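PDB 6FFL: Maltose/maltodextrin transport permease homologue from Bdellovibrio bacteriovorus HD100, which binds maltotriose through the solute-binding domain described here, which is fused to the membrane subunit of a probable maltose/maltodextrin ABC transporter. Local coordinates for residues A[6-11]-A[57-62]; A[115-120]-A[236-241]; A[158-163]-A[214-219]. One frame throughout, in Å; residues are numbered along the deposited sequence. Where two conformers were deposited one is given.

Contact 1. Residues A[6-11]-A[57-62]. With GLC (alpha-D-glucopyranose), chain B.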
# COMPACT_ATOMS: atom_id res chain seq x y z
N GLN A 6 -16.61 15.90 -6.37
CA GLN A 6 -15.59 15.70 -5.35
C GLN A 6 -14.87 14.37 -5.54
O GLN A 6 -15.50 13.36 -5.87
CB GLN A 6 -16.21 15.69 -3.95
CG GLN A 6 -16.78 17.00 -3.43
CD GLN A 6 -16.94 16.95 -1.91
OE1 GLN A 6 -16.04 17.35 -1.16
NE2 GLN A 6 -18.06 16.41 -1.45
N ILE A 7 -13.57 14.36 -5.28
CA ILE A 7 -12.82 13.12 -5.16
C ILE A 7 -12.07 13.13 -3.83
O ILE A 7 -11.31 14.06 -3.56
CB ILE A 7 -11.84 12.91 -6.33
CG1 ILE A 7 -10.94 11.70 -6.06
CG2 ILE A 7 -11.03 14.16 -6.60
CD1 ILE A 7 -9.80 11.56 -7.04
N TRP A 8 -12.32 12.12 -3.00
CA TRP A 8 -11.53 11.91 -1.79
C TRP A 8 -10.53 10.81 -2.08
O TRP A 8 -10.90 9.75 -2.59
CB TRP A 8 -12.39 11.51 -0.59
CG TRP A 8 -13.31 12.56 -0.09
CD1 TRP A 8 -13.51 13.82 -0.61
CD2 TRP A 8 -14.22 12.43 1.01
NE1 TRP A 8 -14.49 14.48 0.12
CE2 TRP A 8 -14.93 13.65 1.12
CE3 TRP A 8 -14.48 11.41 1.93
CZ2 TRP A 8 -15.88 13.87 2.11
CZ3 TRP A 8 -15.44 11.63 2.91
CH2 TRP A 8 -16.13 12.85 2.99
N HIS A 9 -9.26 11.04 -1.75
CA HIS A 9 -8.20 10.10 -2.08
C HIS A 9 -7.17 10.07 -0.96
O HIS A 9 -7.16 10.93 -0.07
CB HIS A 9 -7.53 10.48 -3.39
CG HIS A 9 -6.84 11.81 -3.31
ND1 HIS A 9 -5.58 11.95 -2.79
CD2 HIS A 9 -7.27 13.05 -3.62
CE1 HIS A 9 -5.24 13.23 -2.82
NE2 HIS A 9 -6.25 13.92 -3.32
N GLN A 10 -6.26 9.09 -1.03
CA GLN A 10 -5.18 8.96 -0.05
C GLN A 10 -3.81 9.05 -0.71
O GLN A 10 -2.85 8.39 -0.29
CB GLN A 10 -5.34 7.67 0.77
CG GLN A 10 -5.69 6.39 -0.01
CD GLN A 10 -4.55 5.94 -0.91
OE1 GLN A 10 -4.46 6.37 -2.07
NE2 GLN A 10 -3.66 5.11 -0.37
N MET A 11 -3.68 9.89 -1.75
CA MET A 11 -2.45 9.99 -2.52
C MET A 11 -1.37 10.79 -1.81
O MET A 11 -1.59 11.94 -1.41
CB MET A 11 -2.71 10.64 -3.88
CG MET A 11 -3.58 9.81 -4.80
SD MET A 11 -3.58 10.54 -6.46
CE MET A 11 -4.94 9.63 -7.20
N SER A 57 -24.35 11.05 2.08
CA SER A 57 -23.57 12.02 1.32
C SER A 57 -22.26 11.42 0.84
O SER A 57 -22.23 10.28 0.36
CB SER A 57 -23.30 13.26 2.19
OG SER A 57 -22.72 14.30 1.43
N GLY A 58 -21.17 12.17 0.97
CA GLY A 58 -19.87 11.71 0.54
C GLY A 58 -19.53 12.16 -0.87
O GLY A 58 -20.37 12.65 -1.62
N PRO A 59 -18.27 11.99 -1.25
CA PRO A 59 -17.82 12.42 -2.58
C PRO A 59 -18.31 11.48 -3.68
O PRO A 59 -18.56 10.30 -3.45
CB PRO A 59 -16.30 12.35 -2.46
CG PRO A 59 -16.09 11.16 -1.56
CD PRO A 59 -17.21 11.26 -0.53
N GLU A 60 -18.39 12.03 -4.89
CA GLU A 60 -18.77 11.22 -6.05
C GLU A 60 -17.75 10.13 -6.32
O GLU A 60 -18.11 9.00 -6.68
CB GLU A 60 -18.93 12.11 -7.29
CG GLU A 60 -20.23 12.94 -7.33
CD GLU A 60 -20.11 14.27 -6.59
OE1 GLU A 60 -19.03 14.56 -6.03
OE2 GLU A 60 -21.10 15.03 -6.56
N LEU A 61 -16.47 10.44 -6.15
CA LEU A 61 -15.39 9.49 -6.40
C LEU A 61 -14.55 9.33 -5.14
O LEU A 61 -14.26 10.31 -4.45
CB LEU A 61 -14.48 9.96 -7.55
CG LEU A 61 -14.99 9.64 -8.96
CD1 LEU A 61 -14.28 10.50 -9.99
CD2 LEU A 61 -14.78 8.16 -9.27
N VAL A 62 -14.16 8.09 -4.85
CA VAL A 62 -13.25 7.79 -3.75
C VAL A 62 -12.13 6.90 -4.29
O VAL A 62 -12.38 6.02 -5.12
CB VAL A 62 -13.98 7.13 -2.55
CG1 VAL A 62 -14.66 5.82 -2.95
CG2 VAL A 62 -13.01 6.93 -1.38
C1 GLC B . 0.77 7.41 1.13
C2 GLC B . 0.35 6.57 -0.08
C3 GLC B . -0.45 5.34 0.34
C4 GLC B . 0.28 4.56 1.44
C5 GLC B . 0.66 5.50 2.60
C6 GLC B . 1.51 4.78 3.64
O1 GLC B . -0.39 8.00 1.72
O2 GLC B . -0.49 7.33 -0.95
O3 GLC B . -0.69 4.52 -0.82
O4 GLC B . -0.60 3.51 1.89
O5 GLC B . 1.44 6.60 2.12
O6 GLC B . 1.72 5.63 4.78
O HOH W 1 -19.87 15.78 -3.13
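Ile-7 and Leu-61 pair as neighbours on parallel strands, their CA atoms 4.6 Å apart, and Trp-8 pairs with Val-62 one step on. Two backbone bonds hold this register: Leu-61 N donates to Gln-6 O and Trp-8 N to Leu-61 O, with CA-H...O contacts from Ile-7 and Val-62 filling in beside them. At the start of the pairing a side chain takes over, as Glu-60 folds back at chi2 (86°) and its OE1 accepts from Gln-6 N at 2.8 Å, the donor standing above the carboxylate plane. Pro-59 lies over one face of the Trp-8 indole, its CG 3.5 Å from the centroid of the five-membered ring in a CH-pi contact and its CD above the middle of the ring system; Arg-40 adds a cation-pi contact to the same indole. Ile-7 and Leu-61 lie together on the sheet face opposite Trp-8 and Val-62, their CB atoms 4.1 Å apart. Beyond the pairing, Gln-10 O accepts from O2 (2.7 Å) and O1 of the chain B glucose, while Met-11 N closes onto His-9 ND1 in the plane of the imidazole. A central parallel strand flanked by 34-39 and 61-65, with its C-terminal end delivering residues to the ligand, is the arrangement of a periplasmic binding protein lobe.

Contact 2. Residues A[115-120]-A[236-241]. With GLC (alpha-D-glucopyranose), chain C; GLC (alpha-D-glucopyranose), chain B.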
# COMPACT_ATOMS: atom_id res chain seq x y z
N HIS A 115 3.15 -2.46 -3.61
CA HIS A 115 3.92 -3.52 -3.00
C HIS A 115 5.11 -2.95 -2.23
O HIS A 115 5.73 -1.97 -2.66
CB HIS A 115 4.41 -4.51 -4.05
CG HIS A 115 5.14 -3.87 -5.20
ND1 HIS A 115 4.58 -2.89 -6.00
CD2 HIS A 115 6.39 -4.09 -5.69
CE1 HIS A 115 5.44 -2.54 -6.93
NE2 HIS A 115 6.55 -3.24 -6.77
N LEU A 116 5.43 -3.59 -1.11
CA LEU A 116 6.59 -3.22 -0.30
C LEU A 116 7.86 -3.88 -0.82
O LEU A 116 7.83 -4.96 -1.41
CB LEU A 116 6.38 -3.62 1.15
CG LEU A 116 5.24 -2.89 1.85
CD1 LEU A 116 5.01 -3.53 3.22
CD2 LEU A 116 5.55 -1.41 1.98
N MET A 117 8.98 -3.22 -0.56
CA MET A 117 10.27 -3.72 -1.03
C MET A 117 11.34 -3.13 -0.13
O MET A 117 11.07 -2.26 0.70
CB MET A 117 10.51 -3.33 -2.49
CG MET A 117 10.79 -1.86 -2.68
SD MET A 117 10.26 -1.22 -4.29
CE MET A 117 8.47 -1.16 -4.05
N LEU A 118 12.58 -3.60 -0.30
CA LEU A 118 13.72 -2.97 0.33
C LEU A 118 14.21 -1.84 -0.57
O LEU A 118 14.33 -2.02 -1.78
CB LEU A 118 14.85 -3.98 0.59
CG LEU A 118 16.02 -3.47 1.44
CD1 LEU A 118 15.61 -3.45 2.90
CD2 LEU A 118 17.26 -4.34 1.24
N LEU A 119 14.45 -0.67 0.02
CA LEU A 119 15.10 0.43 -0.68
C LEU A 119 16.40 0.68 0.04
O LEU A 119 16.48 0.54 1.26
CB LEU A 119 14.24 1.72 -0.68
CG LEU A 119 12.87 1.63 -1.36
CD1 LEU A 119 11.80 1.14 -0.37
CD2 LEU A 119 12.50 3.00 -1.93
N TYR A 120 17.44 1.05 -0.71
CA TYR A 120 18.72 1.29 -0.08
C TYR A 120 19.35 2.53 -0.69
O TYR A 120 19.21 2.77 -1.90
CB TYR A 120 19.67 0.08 -0.21
CG TYR A 120 19.90 -0.45 -1.61
CD1 TYR A 120 19.03 -1.37 -2.19
CD2 TYR A 120 21.02 -0.06 -2.35
CE1 TYR A 120 19.25 -1.86 -3.47
CE2 TYR A 120 21.24 -0.54 -3.63
CZ TYR A 120 20.36 -1.44 -4.18
OH TYR A 120 20.59 -1.93 -5.45
N TRP A 236 4.61 3.56 -4.05
CA TRP A 236 4.08 4.92 -3.98
C TRP A 236 5.13 5.93 -3.55
O TRP A 236 4.92 7.13 -3.74
CB TRP A 236 2.91 4.99 -2.98
CG TRP A 236 3.32 4.54 -1.59
CD1 TRP A 236 3.98 5.28 -0.65
CD2 TRP A 236 3.14 3.23 -1.03
NE1 TRP A 236 4.22 4.51 0.47
CE2 TRP A 236 3.71 3.25 0.27
CE3 TRP A 236 2.54 2.05 -1.48
CZ2 TRP A 236 3.70 2.13 1.11
CZ3 TRP A 236 2.54 0.93 -0.64
CH2 TRP A 236 3.11 0.98 0.63
N SER A 237 6.24 5.48 -2.96
CA SER A 237 7.23 6.39 -2.41
C SER A 237 8.36 6.73 -3.38
O SER A 237 9.14 7.64 -3.09
CB SER A 237 7.83 5.80 -1.12
OG SER A 237 8.65 4.65 -1.40
N TRP A 238 8.44 6.05 -4.52
CA TRP A 238 9.56 6.26 -5.44
C TRP A 238 9.66 7.71 -5.88
O TRP A 238 10.75 8.30 -5.90
CB TRP A 238 9.41 5.37 -6.67
CG TRP A 238 9.52 3.90 -6.42
CD1 TRP A 238 10.08 3.27 -5.33
CD2 TRP A 238 9.09 2.86 -7.30
NE1 TRP A 238 10.00 1.90 -5.49
CE2 TRP A 238 9.42 1.63 -6.70
CE3 TRP A 238 8.47 2.86 -8.56
CZ2 TRP A 238 9.11 0.41 -7.30
CZ3 TRP A 238 8.18 1.64 -9.15
CH2 TRP A 238 8.50 0.43 -8.52
N GLY A 239 8.53 8.30 -6.27
CA GLY A 239 8.56 9.65 -6.81
C GLY A 239 9.10 10.65 -5.81
O GLY A 239 9.89 11.53 -6.16
N ASP A 240 8.71 10.51 -4.55
CA ASP A 240 9.15 11.48 -3.55
C ASP A 240 10.62 11.30 -3.19
O ASP A 240 11.29 12.30 -2.90
CB ASP A 240 8.24 11.39 -2.34
CG ASP A 240 6.93 12.14 -2.56
OD1 ASP A 240 6.99 13.37 -2.79
OD2 ASP A 240 5.86 11.52 -2.58
N TYR A 241 11.16 10.08 -3.24
CA TYR A 241 12.60 9.95 -3.02
C TYR A 241 13.39 10.48 -4.20
O TYR A 241 14.47 11.07 -4.00
CB TYR A 241 12.98 8.49 -2.72
CG TYR A 241 12.32 8.00 -1.44
CD1 TYR A 241 12.28 8.81 -0.31
CD2 TYR A 241 11.70 6.76 -1.39
CE1 TYR A 241 11.65 8.39 0.85
CE2 TYR A 241 11.06 6.34 -0.23
CZ TYR A 241 11.04 7.15 0.87
OH TYR A 241 10.40 6.74 2.02
C1 GLC C . 0.05 2.26 1.78
C2 GLC C . -0.77 1.28 0.95
C3 GLC C . -2.04 0.82 1.66
C4 GLC C . -1.64 0.31 3.04
C5 GLC C . -0.91 1.41 3.80
C6 GLC C . -0.50 0.94 5.20
O2 GLC C . -1.09 1.93 -0.30
O3 GLC C . -2.63 -0.24 0.89
O4 GLC C . -2.81 -0.04 3.77
O5 GLC C . 0.28 1.73 3.08
O6 GLC C . -0.14 2.08 6.01
C1 GLC B . 0.77 7.41 1.13
C2 GLC B . 0.35 6.57 -0.08
C3 GLC B . -0.45 5.34 0.34
C4 GLC B . 0.28 4.56 1.44
C5 GLC B . 0.66 5.50 2.60
C6 GLC B . 1.51 4.78 3.64
O1 GLC B . -0.39 8.00 1.72
O2 GLC B . -0.49 7.33 -0.95
O3 GLC B . -0.69 4.52 -0.82
O4 GLC B . -0.60 3.51 1.89
O5 GLC B . 1.44 6.60 2.12
O6 GLC B . 1.72 5.63 4.78
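Trp-236 offers one face of its indole to the sugar and the end of its six-membered ring to Leu-116. Over that face lie two glucose units: C4 of the chain B unit sits above the centre of the ring system, 3.8 Å from its plane, and C1 of the chain C unit lies nearer the rim, 3.5 Å from CH2 of Trp-236. This is the carbohydrate-aromatic stacking that sugar-binding proteins use for the apolar patches of a pyranose. The CD2 branch of Leu-116 approaches the indole obliquely, 3.7 Å from CH2 of Trp-236. Indole NE1 of Trp-236 has Tyr-216 OH as its polar partner.

Trp-238 is met at its edge instead. The sulfur of Met-117 lies in the plane of that indole, SD 3.4 Å from NE1 of Trp-238, a weak N-H...S hydrogen bond bent to 143° and at the same time a Met-aromatic contact. The methionine bends at chi3 (75°), and its CE methyl lies over one face of the His-115 imidazole, toward the rim, 3.8 Å from the ring plane; His-115 NE2 is bonded to Ser-331. Leu-119 reaches both aromatic residues of the helix with CD2, 4.2 Å from CD1 of Trp-238 and 3.9 Å from CD2 of Tyr-241. The Tyr-241 hydroxyl bonds to Asn-233.

Strand 116-121 runs between strands 228-234 and 248-251, and helix 238-243 packs against it, with Ile-250 touching both Met-117 and Trp-238 and Phe-248 touching both Leu-119 and Tyr-241. Helix 328-335 contributes Ile-334 to His-115 and Met-117, and Ser-331 to Trp-238.

Contact 3. Residues A[158-163]-A[214-219]. With GLC (alpha-D-glucopyranose), chain B; GLC (alpha-D-glucopyranose), chain D; GLC (alpha-D-glucopyranose), chain C.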
# COMPACT_ATOMS: atom_id res chain seq x y z
N VAL A 158 15.03 1.37 8.53
CA VAL A 158 13.83 2.01 9.06
C VAL A 158 12.63 1.51 8.28
O VAL A 158 12.71 1.27 7.07
CB VAL A 158 13.89 3.56 8.98
CG1 VAL A 158 15.02 4.10 9.88
CG2 VAL A 158 14.06 4.03 7.53
N PHE A 159 11.51 1.38 8.98
CA PHE A 159 10.21 1.20 8.32
C PHE A 159 9.12 1.33 9.37
O PHE A 159 9.37 1.33 10.58
CB PHE A 159 10.11 -0.11 7.52
CG PHE A 159 10.16 -1.40 8.32
CD1 PHE A 159 11.29 -1.78 9.04
CD2 PHE A 159 9.09 -2.31 8.24
CE1 PHE A 159 11.33 -2.99 9.72
CE2 PHE A 159 9.12 -3.52 8.91
CZ PHE A 159 10.24 -3.88 9.65
N ASN A 160 7.89 1.46 8.87
CA ASN A 160 6.71 1.66 9.69
C ASN A 160 6.26 0.30 10.23
O ASN A 160 5.19 -0.21 9.91
CB ASN A 160 5.61 2.34 8.87
CG ASN A 160 4.43 2.76 9.70
OD1 ASN A 160 4.53 2.87 10.93
ND2 ASN A 160 3.29 2.98 9.05
N TYR A 161 7.10 -0.27 11.08
CA TYR A 161 6.94 -1.67 11.46
C TYR A 161 5.79 -1.92 12.44
O TYR A 161 5.49 -3.09 12.72
CB TYR A 161 8.25 -2.21 12.03
CG TYR A 161 8.77 -1.51 13.27
CD1 TYR A 161 8.22 -1.76 14.53
CD2 TYR A 161 9.83 -0.61 13.19
CE1 TYR A 161 8.70 -1.13 15.65
CE2 TYR A 161 10.31 0.02 14.32
CZ TYR A 161 9.76 -0.24 15.54
OH TYR A 161 10.25 0.39 16.66
N THR A 162 5.16 -0.88 12.98
CA THR A 162 3.96 -1.08 13.78
C THR A 162 2.72 -1.35 12.93
O THR A 162 1.74 -1.93 13.44
CB THR A 162 3.66 0.14 14.67
OG1 THR A 162 3.44 1.29 13.84
CG2 THR A 162 4.80 0.42 15.64
N GLU A 163 2.74 -0.92 11.69
CA GLU A 163 1.59 -0.98 10.80
C GLU A 163 1.50 -2.36 10.18
O GLU A 163 2.47 -2.83 9.60
CB GLU A 163 1.73 0.09 9.72
CG GLU A 163 0.54 0.25 8.79
CD GLU A 163 -0.71 0.74 9.49
OE1 GLU A 163 -0.58 1.51 10.46
OE2 GLU A 163 -1.83 0.35 9.08
N CYS A 214 9.27 4.52 15.31
CA CYS A 214 9.49 4.74 13.88
C CYS A 214 8.13 4.65 13.18
O CYS A 214 7.74 3.57 12.72
CB CYS A 214 10.48 3.74 13.33
SG CYS A 214 11.12 4.14 11.71
N ASP A 215 7.43 5.78 13.09
CA ASP A 215 6.20 5.80 12.32
C ASP A 215 6.54 6.05 10.85
O ASP A 215 7.72 6.12 10.46
CB ASP A 215 5.22 6.82 12.90
CG ASP A 215 5.69 8.27 12.79
OD1 ASP A 215 6.71 8.56 12.12
OD2 ASP A 215 5.03 9.14 13.40
N TYR A 216 5.52 6.16 10.00
CA TYR A 216 5.78 6.27 8.57
C TYR A 216 6.62 7.51 8.26
O TYR A 216 7.62 7.43 7.53
CB TYR A 216 4.48 6.31 7.76
CG TYR A 216 4.77 6.35 6.27
CD1 TYR A 216 4.87 5.18 5.53
CD2 TYR A 216 4.95 7.57 5.61
CE1 TYR A 216 5.14 5.21 4.16
CE2 TYR A 216 5.22 7.61 4.25
CZ TYR A 216 5.33 6.43 3.53
OH TYR A 216 5.59 6.49 2.18
N GLU A 217 6.24 8.66 8.80
CA GLU A 217 6.94 9.88 8.44
C GLU A 217 8.36 9.89 8.99
O GLU A 217 9.26 10.48 8.38
CB GLU A 217 6.18 11.11 8.94
CG GLU A 217 6.76 12.43 8.42
CD GLU A 217 7.15 12.37 6.94
OE1 GLU A 217 6.35 11.88 6.11
OE2 GLU A 217 8.27 12.82 6.60
N THR A 218 8.59 9.25 10.14
CA THR A 218 9.94 9.18 10.69
C THR A 218 10.86 8.37 9.79
O THR A 218 11.98 8.79 9.48
CB THR A 218 9.89 8.60 12.10
OG1 THR A 218 9.22 9.53 12.97
CG2 THR A 218 11.31 8.35 12.63
N ALA A 219 10.40 7.20 9.32
CA ALA A 219 11.20 6.40 8.40
C ALA A 219 11.42 7.14 7.09
O ALA A 219 12.53 7.13 6.54
CB ALA A 219 10.54 5.04 8.15
C1 GLC B . 0.77 7.41 1.13
C2 GLC B . 0.35 6.57 -0.08
C3 GLC B . -0.45 5.34 0.34
C4 GLC B . 0.28 4.56 1.44
C5 GLC B . 0.66 5.50 2.60
C6 GLC B . 1.51 4.78 3.64
O1 GLC B . -0.39 8.00 1.72
O2 GLC B . -0.49 7.33 -0.95
O3 GLC B . -0.69 4.52 -0.82
O4 GLC B . -0.60 3.51 1.89
O5 GLC B . 1.44 6.60 2.12
O6 GLC B . 1.72 5.63 4.78
C1 GLC D . -3.07 -1.43 3.78
C2 GLC D . -4.56 -1.66 3.49
C3 GLC D . -5.40 -1.03 4.60
C4 GLC D . -4.99 -1.59 5.95
C5 GLC D . -3.48 -1.39 6.17
C6 GLC D . -3.03 -2.13 7.42
O2 GLC D . -4.92 -1.13 2.20
O3 GLC D . -6.80 -1.31 4.38
O4 GLC D . -5.73 -0.92 6.98
O5 GLC D . -2.77 -1.96 5.07
O6 GLC D . -1.69 -1.76 7.81
C1 GLC C . 0.05 2.26 1.78
C2 GLC C . -0.77 1.28 0.95
C3 GLC C . -2.04 0.82 1.66
C4 GLC C . -1.64 0.31 3.04
C5 GLC C . -0.91 1.41 3.80
C6 GLC C . -0.50 0.94 5.20
O2 GLC C . -1.09 1.93 -0.30
O3 GLC C . -2.63 -0.24 0.89
O4 GLC C . -2.81 -0.04 3.77
O5 GLC C . 0.28 1.73 3.08
O6 GLC C . -0.14 2.08 6.01
O HOH W 2 6.25 1.61 13.21
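Cys-214, the first residue of its segment, points into the turn-rich loop 158-163 and packs against it through SG and CB. Its SG lies 3.9 Å from CB of Val-158, and its CB lies the same distance from CE2 of Tyr-161, whose hydroxyl is bonded to Pro-211 O. A water that donates to Asn-160 OD1 and accepts from Thr-162 N also approaches the carbonyl of Cys-214, but so closely that this leg is doubtful. Asp-215 follows as the N-cap of helix 216-224: its OD1 takes two bonds from Thr-218, from N nearly along the C-O axis at 2.8 Å and from OG1 above the carboxylate plane. Tyr-216 then opens the helix. The amide of Asn-160 crosses it at about a right angle, ND2 3.8 Å from CB of Tyr-216, with amide and ring planes 79° apart. A chi1 of -177° puts CG of Tyr-216 anti to the backbone N; the ring lies beyond, away from segment 158-163, and O6 of the chain B glucose sits over one face toward the rim, 3.3 Å from CD1 of Tyr-216. At the end of the segment Ala-219 places CB 3.7 Å from CG2 of Val-158.

In the loop, Glu-163 closes a type I turn that starts at Asn-160, and its OE2 accepts from O6 of the chain D glucose over a very short 2.5 Å; Arg-355 forms a salt bridge with the same oxygen and would favour its negative charge. No clear direct hydrogen bond joins the two segments; the direct contact is largely packing, and the water between Asn-160, Thr-162 and Cys-214 supplies a possible polar link.

Three contacts converge on one maltotriose. Contact 1 stands apart in the first lobe, its centre 25 Å from that of contact 2 and 26 Å from that of contact 3, yet all three reach the chain B glucose. Contacts 2 and 3 are neighbours, with centres 13 Å apart, and contact 3 is nested within the chain loop that contact 2 closes. They meet directly where Trp-236 NE1 and Tyr-216 OH lie 3.0 Å apart, a probable hydrogen bond that links two aromatic residues of the pocket. Contacts 2 and 3 both reach chain C, and contact 3 also chain D; it is the chain B unit, touched by contact 1 as well, that lies between the two sides.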